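Lipoprotein (Clostridioides difficile, PDB 7RAG) is GerS, a lipoprotein that binds the CwlD amidase and allosterically activates it during spore formation. Local coordinates at the interface of chains A and B. Coordinates in Å, arbitrary orientation; residue numbers count along the deposited sequence, not the author numbering. Chains: chain A/B, Lipoprotein.

The interface of chains A and B. Residues chain A 54-56, 100-102; chain B 25, 46.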
loop_
_atom_site.group_PDB
_atom_site.type_symbol
_atom_site.label_atom_id
_atom_site.label_comp_id
_atom_site.label_asym_id
_atom_site.label_seq_id
_atom_site.Cartn_x
_atom_site.Cartn_y
_atom_site.Cartn_z
ATOM N N TYR A 54 -3.812 10.032 7.582
ATOM C CA TYR A 54 -4.851 11.014 7.313
ATOM C C TYR A 54 -5.784 10.469 6.236
ATOM O O TYR A 54 -5.330 9.888 5.251
ATOM C CB TYR A 54 -4.241 12.325 6.854
ATOM C CG TYR A 54 -3.580 13.157 7.929
ATOM C CD1 TYR A 54 -4.337 13.966 8.763
ATOM C CD2 TYR A 54 -2.198 13.174 8.084
ATOM C CE1 TYR A 54 -3.740 14.759 9.730
ATOM C CE2 TYR A 54 -1.594 13.956 9.058
ATOM C CZ TYR A 54 -2.370 14.754 9.873
ATOM O OH TYR A 54 -1.798 15.545 10.845
ATOM N N LYS A 55 -7.089 10.610 6.431
ATOM C CA LYS A 55 -8.048 10.319 5.374
ATOM C C LYS A 55 -8.934 11.538 5.172
ATOM O O LYS A 55 -9.480 12.069 6.141
ATOM C CB LYS A 55 -8.887 9.098 5.712
ATOM C CG LYS A 55 -9.880 8.712 4.648
ATOM C CD LYS A 55 -10.223 7.241 4.768
ATOM C CE LYS A 55 -11.514 6.905 4.029
ATOM N NZ LYS A 55 -11.298 5.773 3.073
ATOM N N LEU A 56 -9.031 12.011 3.929
ATOM C CA LEU A 56 -9.968 13.063 3.551
ATOM C C LEU A 56 -10.986 12.445 2.608
ATOM O O LEU A 56 -10.615 11.965 1.530
ATOM C CB LEU A 56 -9.281 14.243 2.861
ATOM C CG LEU A 56 -7.820 14.564 3.162
ATOM C CD1 LEU A 56 -7.468 15.891 2.501
ATOM C CD2 LEU A 56 -7.547 14.631 4.667
ATOM N N PHE A 100 -1.965 18.371 3.134
ATOM C CA PHE A 100 -3.169 18.783 2.442
ATOM C C PHE A 100 -3.579 20.101 3.068
ATOM O O PHE A 100 -3.101 20.470 4.144
ATOM C CB PHE A 100 -4.300 17.743 2.545
ATOM C CG PHE A 100 -4.615 17.316 3.964
ATOM C CD1 PHE A 100 -5.587 17.963 4.698
ATOM C CD2 PHE A 100 -3.904 16.284 4.567
ATOM C CE1 PHE A 100 -5.855 17.583 6.000
ATOM C CE2 PHE A 100 -4.161 15.909 5.865
ATOM C CZ PHE A 100 -5.142 16.557 6.587
ATOM N N VAL A 101 -4.455 20.819 2.377
ATOM C CA VAL A 101 -4.988 22.046 2.946
ATOM C C VAL A 101 -6.013 21.659 4.009
ATOM O O VAL A 101 -6.921 20.860 3.759
ATOM C CB VAL A 101 -5.562 22.948 1.843
ATOM C CG1 VAL A 101 -6.137 22.107 0.737
ATOM C CG2 VAL A 101 -6.587 23.920 2.393
ATOM N N GLY A 102 -5.831 22.173 5.228
ATOM C CA GLY A 102 -6.519 21.681 6.406
ATOM C C GLY A 102 -5.632 20.899 7.358
ATOM O O GLY A 102 -6.011 20.693 8.520
ATOM N N TYR B 25 -8.218 12.190 15.541
ATOM C CA TYR B 25 -9.144 13.309 15.498
ATOM C C TYR B 25 -10.028 13.153 14.282
ATOM O O TYR B 25 -9.718 12.417 13.346
ATOM C CB TYR B 25 -8.439 14.683 15.538
ATOM C CG TYR B 25 -7.881 15.254 14.251
ATOM C CD1 TYR B 25 -6.511 15.419 14.079
ATOM C CD2 TYR B 25 -8.716 15.700 13.235
ATOM C CE1 TYR B 25 -5.985 15.957 12.925
ATOM C CE2 TYR B 25 -8.197 16.234 12.078
ATOM C CZ TYR B 25 -6.828 16.358 11.934
ATOM O OH TYR B 25 -6.318 16.894 10.785
ATOM N N HIS B 46 -12.390 14.939 7.587
ATOM C CA HIS B 46 -10.992 14.685 7.889
ATOM C C HIS B 46 -10.922 13.717 9.041
ATOM O O HIS B 46 -11.495 13.983 10.107
ATOM C CB HIS B 46 -10.257 15.945 8.321
ATOM C CG HIS B 46 -10.047 16.922 7.226
ATOM N ND1 HIS B 46 -9.301 18.066 7.392
ATOM C CD2 HIS B 46 -10.484 16.931 5.948
ATOM C CE1 HIS B 46 -9.291 18.743 6.261
ATOM N NE2 HIS B 46 -9.995 18.070 5.369
#
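With chi1 of -70°, CG of B:His46 lies anti to its carbonyl carbon and beside the backbone N, which carries the imidazole toward A:Leu56 and A:Phe100. On the opposite chain, chi1 of 53° folds the A:Phe100 phenyl back between its own N and C, placing CE1 against the imidazole. The two side chains run antiparallel alongside one another, and their rings meet edge to face: the CE1 rim of the phenyl is turned toward a face of the imidazole, with the planes at 82° and the centroids 5.1 Å apart. The touching point is off-centre, CE1 of the phenyl lying 3.6 Å from CE1 of the imidazole, with ND1 of the same imidazole nearly as near.

A:Leu56 fills the angle between the rings with one methyl group. Its CD2 sits over the centre of the A:Phe100 face, 3.5 Å above the plane, and also lies above the rim of the imidazole face that the phenyl meets, 3.9 Å from CD2 of B:His46. Packed against the phenyl of its own chain, this methyl may help set the surface that meets B:His46. A:Gly102 adds its CA near the imidazole CE1, a backbone contact at the side of the ring.

The backbone supports the same pairing. A:Leu56 and B:His46 form an antiparallel bridge between the 40-58 strands of the two chains, so the sheet runs across the two-fold axis and the patch recurs with the chains exchanged. Such strand pairing suggests a GerS dimer within the assembly with CwlD, although the coordinates alone do not establish that in solution.

Beyond A:Phe100, the ring of A:Tyr54 receives CE2 of that phenyl over the rim of one face, 3.4 Å above the plane. From chain B the ring of B:Tyr25 approaches obliquely, and its phenol oxygen OH comes within 3.5 Å of the ring carbon CE1 of A:Tyr54.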